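Local atomic coordinates of endoglucanase, glycoside hydrolase family 5 protein (Cytophaga hutchinsonii, PDB entry 5IHS), a protein that probably cleaves internal beta-1,4-glucosidic linkages of cellulose as a family 5 endoglucanase, helping its bacterium to live on crystalline cellulose. Residues Leu75-Val83 against Arg317-Phe328; Gln200-Pro209 against Glu233-Leu244. One frame throughout, in Å; residues are numbered along the deposited sequence.

Contact 1: Leu75-Val83 against Arg317-Phe328; sequences LRDDWKCTV and RDDLRLKNGPIF
W79 and K80, in the turn after helix 69-77, lie against helix 311-329, K80 CA 5.5 Å from R321 CA and K80 the first residue to leave helical angles, at positive phi. R317 runs its extended chain across W79: CD sits over one ring face, 3.7 Å from the centroid of the five-membered ring and 12° off its normal, a CH-pi contact, while L75 CD2 lies over the opposite face, toward its rim. The R317 guanidinium forms a side-on salt bridge with D78, NE to OD2 at 2.9 Å and NH2 to OD1 at 3.1 Å. R321, bent at chi3 (64°), turns NH1 back onto the carbonyl O of D78 (2.8 Å), in the carbonyl plane, and its CD lies over the centre of the R317 guanidinium. N324 ND2 donates to K80 O at 2.8 Å, nearly straight at 162°; a water joins N324 OD1 to T82 OG1, which is also hydrogen-bonded to the backbone N of R53. F328 brings its ring edge to the carbonyl O atoms of K80 and C81, with R76 CG 3.8 Å from its CE1. Thus the last TIM-barrel helix packs on the alpha-to-beta turn leading into strand 83-89.

Contact 2: Gln200-Pro209 against Glu233-Leu244; sequences QLVTEAAANP and EAQKALDMGIAL
T203 and E233 supply the direct hydrogen bonds between the two segments. One carboxylate oxygen, E233 OE2, accepts both from T203 N at 2.9 Å, with an N-H...O angle of 160°, and from T203 OG1 at 2.6 Å. The amide arrives on the anti side and the hydroxyl on the syn side, both from the same face of the carboxylate plane. With chi1 at 58°, the T203 hydroxyl sits between its own backbone N and carbonyl carbon, which lets both donors of the residue converge on a single acceptor. The E233 chain, bent at its second torsion, folds back to present that oxygen. Replacing E233 by an alanine would probably leave the amide and hydroxyl of T203 without their shared acceptor and free the hydroxyl to turn.

Apolar contacts occupy the groove between the helices, where the axes of 202-207 and of 233-239, the last part of helix 228-239, run nearly parallel (10°) and approach to 8.3 Å. Such an approach suits small residues: A206 CB meets I242 CD1 and M240 CB, each at 3.6 Å, and V202 CG2 reaches A237 CB at the same distance. V202 CG1 points on to L244 CD2, at the start of a barrel strand. On the outer side, M240 bends at chi3 and lays its CE beside A207 CB (3.7 Å).

One water bridges the backbones, donating to A206 O and to M240 O, just before G241 ends the helix in a Schellman motif at positive phi. The chemistry thus runs in zones: direct polar bonding is concentrated on one carboxylate oxygen at the N-terminal end of helix 202-207, small alanines let the helices come close along its middle, and a water links the backbones toward its end.

Both contacts belong to the layer of helices around the eight-stranded barrel, and both are partly buried, combining covered residues with others at the surface. They share no helix or strand: their centres are 28 Å apart and their nearest atoms about 11 Å. Contact 1 links elements distant in sequence, the turn before strand 83-89 and the final helix, whereas contact 2 joins successive outer helices and lies nested within the chain that contact 1 encloses. Their chemistry differs accordingly. Contact 1 relies on arginines, an aspartate, backbone carbonyls of a turn and aromatic rings; contact 2 brings two nearly parallel helices together through alanines and aliphatic branches, with one carboxylate as its polar end.

Contact 1: Leu75-Val83 against Arg317-Phe328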
loop_
_atom_site.group_PDB
_atom_site.type_symbol
_atom_site.label_atom_id
_atom_site.label_comp_id
_atom_site.label_asym_id
_atom_site.label_seq_id
_atom_site.Cartn_x
_atom_site.Cartn_y
_atom_site.Cartn_z
ATOM N N LEU A 75 -12.680 0.164 9.166
ATOM C CA LEU A 75 -12.292 0.491 7.796
ATOM C C LEU A 75 -13.052 -0.358 6.782
ATOM O O LEU A 75 -13.442 0.138 5.725
ATOM C CB LEU A 75 -10.781 0.343 7.614
ATOM C CG LEU A 75 -9.937 1.399 8.327
ATOM C CD1 LEU A 75 -8.467 1.053 8.194
ATOM C CD2 LEU A 75 -10.210 2.791 7.773
ATOM N N ARG A 76 -13.272 -1.643 7.071
ATOM C CA ARG A 76 -14.078 -2.465 6.173
ATOM C C ARG A 76 -15.540 -2.031 6.191
ATOM O O ARG A 76 -16.152 -1.831 5.137
ATOM C CB ARG A 76 -13.984 -3.933 6.581
ATOM C CG ARG A 76 -14.810 -4.856 5.676
ATOM C CD ARG A 76 -14.921 -6.254 6.244
ATOM N NE ARG A 76 -15.788 -6.229 7.410
ATOM C CZ ARG A 76 -16.165 -7.293 8.103
ATOM N NH1 ARG A 76 -15.715 -8.501 7.781
ATOM N NH2 ARG A 76 -16.998 -7.134 9.124
ATOM N N ASP A 77 -16.130 -1.918 7.385
ATOM C CA ASP A 77 -17.579 -1.773 7.485
ATOM C C ASP A 77 -18.049 -0.366 7.143
ATOM O O ASP A 77 -19.103 -0.202 6.522
ATOM C CB ASP A 77 -18.063 -2.080 8.899
ATOM C CG ASP A 77 -17.933 -3.539 9.282
ATOM O OD1 ASP A 77 -17.715 -4.403 8.402
ATOM O OD2 ASP A 77 -18.075 -3.819 10.493
ATOM N N ASP A 78 -17.314 0.657 7.570
ATOM C CA ASP A 78 -17.731 2.040 7.366
ATOM C C ASP A 78 -17.024 2.707 6.194
ATOM O O ASP A 78 -17.652 3.461 5.448
ATOM C CB ASP A 78 -17.504 2.865 8.640
ATOM C CG ASP A 78 -18.008 4.284 8.497
ATOM O OD1 ASP A 78 -19.241 4.469 8.472
ATOM O OD2 ASP A 78 -17.170 5.202 8.369
ATOM N N TRP A 79 -15.727 2.477 6.030
ATOM C CA TRP A 79 -15.004 3.072 4.916
ATOM C C TRP A 79 -15.054 2.216 3.650
ATOM O O TRP A 79 -14.652 2.694 2.588
ATOM C CB TRP A 79 -13.539 3.358 5.297
ATOM C CG TRP A 79 -13.369 4.493 6.274
ATOM C CD1 TRP A 79 -14.019 4.664 7.464
ATOM C CD2 TRP A 79 -12.490 5.612 6.137
ATOM N NE1 TRP A 79 -13.603 5.819 8.074
ATOM C CE2 TRP A 79 -12.672 6.427 7.273
ATOM C CE3 TRP A 79 -11.588 6.016 5.152
ATOM C CZ2 TRP A 79 -11.984 7.624 7.448
ATOM C CZ3 TRP A 79 -10.910 7.208 5.336
ATOM C CH2 TRP A 79 -11.121 7.993 6.468
ATOM N N LYS A 80 -15.496 0.965 3.739
ATOM C CA LYS A 80 -15.572 0.069 2.581
ATOM C C LYS A 80 -14.194 -0.180 1.966
ATOM O O LYS A 80 -14.068 -0.373 0.757
ATOM C CB LYS A 80 -16.581 0.555 1.535
ATOM C CG LYS A 80 -17.940 0.949 2.115
ATOM C CD LYS A 80 -18.612 -0.146 2.935
ATOM C CE LYS A 80 -19.978 0.324 3.428
ATOM N NZ LYS A 80 -20.646 -0.657 4.312
ATOM N N CYS A 81 -13.161 -0.239 2.800
ATOM C CA CYS A 81 -11.848 -0.651 2.313
ATOM C C CYS A 81 -11.852 -2.117 1.899
ATOM O O CYS A 81 -12.340 -2.985 2.634
ATOM C CB CYS A 81 -10.795 -0.484 3.408
ATOM S SG CYS A 81 -10.377 1.185 3.844
ATOM N N THR A 82 -11.235 -2.402 0.750
ATOM C CA THR A 82 -10.949 -3.773 0.349
ATOM C C THR A 82 -9.496 -4.163 0.597
ATOM O O THR A 82 -9.144 -5.339 0.418
ATOM C CB THR A 82 -11.343 -4.007 -1.108
ATOM O OG1 THR A 82 -10.646 -3.064 -1.926
ATOM C CG2 THR A 82 -12.850 -3.869 -1.300
ATOM N N VAL A 83 -8.672 -3.212 1.047
ATOM C CA VAL A 83 -7.283 -3.451 1.411
ATOM C C VAL A 83 -6.924 -2.436 2.494
ATOM O O VAL A 83 -7.434 -1.307 2.512
ATOM C CB VAL A 83 -6.357 -3.349 0.165
ATOM C CG1 VAL A 83 -6.421 -1.954 -0.485
ATOM C CG2 VAL A 83 -4.920 -3.729 0.496
ATOM N N ARG A 317 -12.767 8.801 1.957
ATOM C CA ARG A 317 -13.818 7.894 2.411
ATOM C C ARG A 317 -15.007 7.916 1.464
ATOM O O ARG A 317 -15.587 6.865 1.148
ATOM C CB ARG A 317 -14.257 8.257 3.831
ATOM C CG ARG A 317 -15.397 7.415 4.358
ATOM C CD ARG A 317 -15.742 7.811 5.801
ATOM N NE ARG A 317 -16.953 7.175 6.301
ATOM C CZ ARG A 317 -18.191 7.626 6.093
ATOM N NH1 ARG A 317 -18.418 8.724 5.379
ATOM N NH2 ARG A 317 -19.215 6.949 6.581
ATOM N N ASP A 318 -15.386 9.097 0.981
ATOM C CA ASP A 318 -16.502 9.161 0.047
ATOM C C ASP A 318 -16.192 8.387 -1.234
ATOM O O ASP A 318 -17.065 7.686 -1.767
ATOM C CB ASP A 318 -16.834 10.615 -0.283
ATOM C CG ASP A 318 -17.554 11.360 0.851
ATOM O OD1 ASP A 318 -17.961 10.730 1.856
ATOM O OD2 ASP A 318 -17.739 12.602 0.705
ATOM N N ASP A 319 -14.959 8.503 -1.747
ATOM C CA ASP A 319 -14.568 7.755 -2.945
ATOM C C ASP A 319 -14.602 6.248 -2.693
ATOM O O ASP A 319 -15.104 5.486 -3.526
ATOM C CB ASP A 319 -13.190 8.228 -3.423
ATOM C CG ASP A 319 -12.642 7.414 -4.591
ATOM O OD1 ASP A 319 -13.049 7.702 -5.741
ATOM O OD2 ASP A 319 -11.813 6.487 -4.365
ATOM N N LEU A 320 -14.090 5.799 -1.543
ATOM C CA LEU A 320 -14.144 4.375 -1.201
ATOM C C LEU A 320 -15.577 3.863 -1.135
ATOM O O LEU A 320 -15.889 2.788 -1.663
ATOM C CB LEU A 320 -13.455 4.118 0.137
ATOM C CG LEU A 320 -11.936 4.286 0.146
ATOM C CD1 LEU A 320 -11.404 4.234 1.557
ATOM C CD2 LEU A 320 -11.271 3.238 -0.700
ATOM N N ARG A 321 -16.455 4.592 -0.448
ATOM C CA ARG A 321 -17.830 4.135 -0.298
ATOM C C ARG A 321 -18.522 4.060 -1.652
ATOM O O ARG A 321 -19.263 3.111 -1.932
ATOM C CB ARG A 321 -18.562 5.060 0.677
ATOM C CG ARG A 321 -18.144 4.807 2.123
ATOM C CD ARG A 321 -18.582 5.888 3.107
ATOM N NE ARG A 321 -20.020 6.043 3.269
ATOM C CZ ARG A 321 -20.768 5.337 4.107
ATOM N NH1 ARG A 321 -20.249 4.364 4.849
ATOM N NH2 ARG A 321 -22.061 5.603 4.193
ATOM N N LEU A 322 -18.282 5.046 -2.506
ATOM C CA LEU A 322 -18.906 5.095 -3.816
ATOM C C LEU A 322 -18.436 3.954 -4.702
ATOM O O LEU A 322 -19.248 3.322 -5.388
ATOM C CB LEU A 322 -18.544 6.426 -4.458
ATOM C CG LEU A 322 -19.000 6.632 -5.886
ATOM C CD1 LEU A 322 -20.504 6.759 -5.908
ATOM C CD2 LEU A 322 -18.340 7.865 -6.470
ATOM N N LYS A 323 -17.135 3.686 -4.726
ATOM C CA LYS A 323 -16.582 2.744 -5.686
ATOM C C LYS A 323 -16.517 1.324 -5.169
ATOM O O LYS A 323 -16.724 0.381 -5.942
ATOM C CB LYS A 323 -15.208 3.215 -6.121
ATOM C CG LYS A 323 -15.360 4.517 -6.859
ATOM C CD LYS A 323 -14.083 4.994 -7.425
ATOM C CE LYS A 323 -14.266 6.266 -8.210
ATOM N NZ LYS A 323 -12.941 6.894 -8.338
ATOM N N ASN A 324 -16.220 1.143 -3.887
ATOM C CA ASN A 324 -16.190 -0.203 -3.339
ATOM C C ASN A 324 -17.539 -0.656 -2.795
ATOM O O ASN A 324 -17.755 -1.863 -2.641
ATOM C CB ASN A 324 -15.161 -0.310 -2.215
ATOM C CG ASN A 324 -13.730 -0.310 -2.707
ATOM O OD1 ASN A 324 -13.447 -0.378 -3.918
ATOM N ND2 ASN A 324 -12.812 -0.260 -1.761
ATOM N N GLY A 325 -18.450 0.267 -2.495
ATOM C CA GLY A 325 -19.760 -0.113 -2.014
ATOM C C GLY A 325 -20.423 -1.181 -2.867
ATOM O O GLY A 325 -20.940 -2.180 -2.350
ATOM N N PRO A 326 -20.433 -0.991 -4.192
ATOM C CA PRO A 326 -21.069 -2.002 -5.061
ATOM C C PRO A 326 -20.380 -3.359 -5.036
ATOM O O PRO A 326 -21.028 -4.388 -5.275
ATOM C CB PRO A 326 -21.011 -1.351 -6.449
ATOM C CG PRO A 326 -20.988 0.135 -6.167
ATOM C CD PRO A 326 -20.161 0.269 -4.910
ATOM N N ILE A 327 -19.077 -3.396 -4.761
ATOM C CA ILE A 327 -18.379 -4.669 -4.630
ATOM C C ILE A 327 -18.886 -5.416 -3.405
ATOM O O ILE A 327 -19.237 -6.601 -3.477
ATOM C CB ILE A 327 -16.853 -4.459 -4.585
ATOM C CG1 ILE A 327 -16.369 -3.720 -5.837
ATOM C CG2 ILE A 327 -16.151 -5.806 -4.469
ATOM C CD1 ILE A 327 -14.892 -3.321 -5.816
ATOM N N PHE A 328 -18.947 -4.736 -2.258
ATOM C CA PHE A 328 -19.543 -5.356 -1.079
ATOM C C PHE A 328 -20.997 -5.745 -1.334
ATOM O O PHE A 328 -21.449 -6.811 -0.900
ATOM C CB PHE A 328 -19.446 -4.419 0.125
ATOM C CG PHE A 328 -18.068 -4.354 0.745
ATOM C CD1 PHE A 328 -17.660 -5.298 1.677
ATOM C CD2 PHE A 328 -17.186 -3.338 0.402
ATOM C CE1 PHE A 328 -16.396 -5.237 2.248
ATOM C CE2 PHE A 328 -15.905 -3.261 0.964
ATOM C CZ PHE A 328 -15.509 -4.217 1.894
HETATM O O HOH W 1 -11.827 -2.678 -4.337
#

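Contact 2: Gln200-Pro209 against Glu233-Leu244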
loop_
_atom_site.group_PDB
_atom_site.type_symbol
_atom_site.label_atom_id
_atom_site.label_comp_id
_atom_site.label_asym_id
_atom_site.label_seq_id
_atom_site.Cartn_x
_atom_site.Cartn_y
_atom_site.Cartn_z
ATOM N N GLN A 200 8.518 7.196 -7.720
ATOM C CA GLN A 200 8.009 7.901 -8.891
ATOM C C GLN A 200 8.483 7.325 -10.213
ATOM O O GLN A 200 7.718 7.313 -11.180
ATOM C CB GLN A 200 8.378 9.389 -8.841
ATOM C CG GLN A 200 7.670 10.102 -7.725
ATOM C CD GLN A 200 8.217 11.483 -7.455
ATOM O OE1 GLN A 200 8.802 12.123 -8.331
ATOM N NE2 GLN A 200 8.030 11.952 -6.235
ATOM N N LEU A 201 9.734 6.872 -10.290
ATOM C CA LEU A 201 10.383 6.614 -11.577
ATOM C C LEU A 201 10.161 5.168 -12.037
ATOM O O LEU A 201 11.080 4.365 -12.230
ATOM C CB LEU A 201 11.851 7.027 -11.529
ATOM C CG LEU A 201 12.044 8.532 -11.260
ATOM C CD1 LEU A 201 13.525 8.874 -11.194
ATOM C CD2 LEU A 201 11.342 9.421 -12.271
ATOM N N VAL A 202 8.879 4.865 -12.256
ATOM C CA VAL A 202 8.460 3.528 -12.647
ATOM C C VAL A 202 9.001 3.137 -14.015
ATOM O O VAL A 202 9.145 1.946 -14.294
ATOM C CB VAL A 202 6.930 3.379 -12.529
ATOM C CG1 VAL A 202 6.531 3.347 -11.064
ATOM C CG2 VAL A 202 6.182 4.503 -13.249
ATOM N N THR A 203 9.308 4.098 -14.892
ATOM C CA THR A 203 9.861 3.717 -16.195
ATOM C C THR A 203 11.227 3.046 -16.074
ATOM O O THR A 203 11.606 2.268 -16.956
ATOM C CB THR A 203 9.976 4.903 -17.148
ATOM O OG1 THR A 203 10.797 5.925 -16.566
ATOM C CG2 THR A 203 8.614 5.448 -17.522
ATOM N N GLU A 204 11.998 3.344 -15.023
ATOM C CA GLU A 204 13.303 2.698 -14.884
ATOM C C GLU A 204 13.140 1.220 -14.552
ATOM O O GLU A 204 13.885 0.370 -15.061
ATOM C CB GLU A 204 14.152 3.410 -13.829
ATOM C CG GLU A 204 14.441 4.845 -14.184
ATOM C CD GLU A 204 15.257 5.603 -13.153
ATOM O OE1 GLU A 204 15.358 5.147 -11.985
ATOM O OE2 GLU A 204 15.787 6.672 -13.529
ATOM N N ALA A 205 12.162 0.896 -13.702
ATOM C CA ALA A 205 11.837 -0.499 -13.434
ATOM C C ALA A 205 11.280 -1.164 -14.686
ATOM O O ALA A 205 11.604 -2.321 -14.977
ATOM C CB ALA A 205 10.846 -0.583 -12.268
ATOM N N ALA A 206 10.450 -0.445 -15.445
ATOM C CA ALA A 206 9.860 -1.023 -16.647
ATOM C C ALA A 206 10.927 -1.368 -17.676
ATOM O O ALA A 206 10.757 -2.321 -18.450
ATOM C CB ALA A 206 8.836 -0.063 -17.242
ATOM N N ALA A 207 12.027 -0.605 -17.701
ATOM C CA ALA A 207 13.118 -0.861 -18.634
ATOM C C ALA A 207 13.981 -2.040 -18.218
ATOM O O ALA A 207 14.665 -2.624 -19.066
ATOM C CB ALA A 207 13.997 0.383 -18.765
ATOM N N ASN A 208 13.991 -2.392 -16.936
ATOM C CA ASN A 208 14.778 -3.516 -16.439
ATOM C C ASN A 208 13.988 -4.213 -15.347
ATOM O O ASN A 208 14.362 -4.183 -14.163
ATOM C CB ASN A 208 16.135 -3.052 -15.920
ATOM C CG ASN A 208 17.000 -4.209 -15.459
ATOM O OD1 ASN A 208 16.807 -5.366 -15.866
ATOM N ND2 ASN A 208 17.953 -3.907 -14.597
ATOM N N PRO A 209 12.887 -4.864 -15.715
ATOM C CA PRO A 209 11.994 -5.428 -14.706
ATOM C C PRO A 209 12.574 -6.666 -14.046
ATOM O O PRO A 209 13.490 -7.327 -14.544
ATOM C CB PRO A 209 10.739 -5.776 -15.511
ATOM C CG PRO A 209 11.254 -6.022 -16.903
ATOM C CD PRO A 209 12.327 -4.998 -17.073
ATOM N N GLU A 233 4.504 9.572 -16.845
ATOM C CA GLU A 233 5.505 8.586 -16.444
ATOM C C GLU A 233 4.855 7.225 -16.226
ATOM O O GLU A 233 5.354 6.195 -16.698
ATOM C CB GLU A 233 6.195 9.086 -15.166
ATOM C CG GLU A 233 7.148 8.116 -14.462
ATOM C CD GLU A 233 8.503 7.994 -15.123
ATOM O OE1 GLU A 233 8.843 8.865 -15.960
ATOM O OE2 GLU A 233 9.224 7.024 -14.793
ATOM N N ALA A 234 3.740 7.198 -15.496
ATOM C CA ALA A 234 3.038 5.942 -15.257
ATOM C C ALA A 234 2.595 5.294 -16.563
ATOM O O ALA A 234 2.779 4.089 -16.761
ATOM C CB ALA A 234 1.846 6.203 -14.340
ATOM N N GLN A 235 2.018 6.083 -17.475
ATOM C CA GLN A 235 1.559 5.528 -18.750
ATOM C C GLN A 235 2.713 4.924 -19.543
ATOM O O GLN A 235 2.569 3.859 -20.155
ATOM C CB GLN A 235 0.852 6.612 -19.569
ATOM C CG GLN A 235 0.337 6.126 -20.914
ATOM C CD GLN A 235 -0.772 5.086 -20.762
ATOM O OE1 GLN A 235 -1.850 5.385 -20.235
ATOM N NE2 GLN A 235 -0.506 3.854 -21.196
ATOM N N LYS A 236 3.870 5.591 -19.537
ATOM C CA LYS A 236 5.031 5.058 -20.243
ATOM C C LYS A 236 5.480 3.726 -19.652
ATOM O O LYS A 236 5.892 2.824 -20.385
ATOM C CB LYS A 236 6.161 6.094 -20.248
ATOM C CG LYS A 236 5.860 7.298 -21.139
ATOM C CD LYS A 236 6.921 8.382 -21.059
ATOM C CE LYS A 236 6.472 9.634 -21.810
ATOM N NZ LYS A 236 7.544 10.658 -21.953
ATOM N N ALA A 237 5.403 3.573 -18.332
ATOM C CA ALA A 237 5.728 2.283 -17.726
ATOM C C ALA A 237 4.726 1.205 -18.140
ATOM O O ALA A 237 5.114 0.062 -18.413
ATOM C CB ALA A 237 5.785 2.419 -16.204
ATOM N N LEU A 238 3.433 1.543 -18.184
ATOM C CA LEU A 238 2.435 0.589 -18.656
ATOM C C LEU A 238 2.711 0.187 -20.099
ATOM O O LEU A 238 2.565 -0.991 -20.468
ATOM C CB LEU A 238 1.041 1.198 -18.517
ATOM C CG LEU A 238 0.592 1.547 -17.098
ATOM C CD1 LEU A 238 -0.747 2.267 -17.147
ATOM C CD2 LEU A 238 0.501 0.315 -16.228
ATOM N N ASP A 239 3.124 1.154 -20.931
ATOM C CA ASP A 239 3.445 0.856 -22.325
ATOM C C ASP A 239 4.548 -0.184 -22.431
ATOM O O ASP A 239 4.625 -0.928 -23.421
ATOM C CB ASP A 239 3.942 2.120 -23.026
ATOM C CG ASP A 239 2.867 3.171 -23.229
ATOM O OD1 ASP A 239 1.661 2.880 -23.064
ATOM O OD2 ASP A 239 3.249 4.307 -23.591
ATOM N N MET A 240 5.443 -0.205 -21.455
ATOM C CA MET A 240 6.588 -1.097 -21.433
ATOM C C MET A 240 6.248 -2.440 -20.792
ATOM O O MET A 240 7.112 -3.326 -20.744
ATOM C CB MET A 240 7.763 -0.395 -20.711
ATOM C CG MET A 240 8.280 0.943 -21.384
ATOM S SD MET A 240 9.239 2.164 -20.374
ATOM C CE MET A 240 10.792 1.300 -20.268
ATOM N N GLY A 241 5.023 -2.600 -20.282
ATOM C CA GLY A 241 4.475 -3.902 -19.935
ATOM C C GLY A 241 4.404 -4.275 -18.468
ATOM O O GLY A 241 4.045 -5.423 -18.164
ATOM N N ILE A 242 4.723 -3.363 -17.544
ATOM C CA ILE A 242 4.682 -3.701 -16.121
ATOM C C ILE A 242 3.348 -3.299 -15.497
ATOM O O ILE A 242 2.567 -2.535 -16.078
ATOM C CB ILE A 242 5.883 -3.135 -15.324
ATOM C CG1 ILE A 242 5.923 -1.606 -15.362
ATOM C CG2 ILE A 242 7.197 -3.741 -15.814
ATOM C CD1 ILE A 242 6.876 -0.984 -14.321
ATOM N N ALA A 243 3.091 -3.820 -14.302
ATOM C CA ALA A 243 1.903 -3.509 -13.523
ATOM C C ALA A 243 2.287 -2.641 -12.334
ATOM O O ALA A 243 3.274 -2.915 -11.639
ATOM C CB ALA A 243 1.238 -4.799 -13.020
ATOM N N LEU A 244 1.500 -1.600 -12.099
ATOM C CA LEU A 244 1.733 -0.634 -11.035
ATOM C C LEU A 244 0.703 -0.813 -9.927
ATOM O O LEU A 244 -0.438 -1.213 -10.177
ATOM C CB LEU A 244 1.596 0.787 -11.582
ATOM C CG LEU A 244 2.464 1.101 -12.806
ATOM C CD1 LEU A 244 2.247 2.527 -13.260
ATOM C CD2 LEU A 244 3.942 0.850 -12.512
HETATM O O HOH W 2 8.914 -4.185 -18.995
#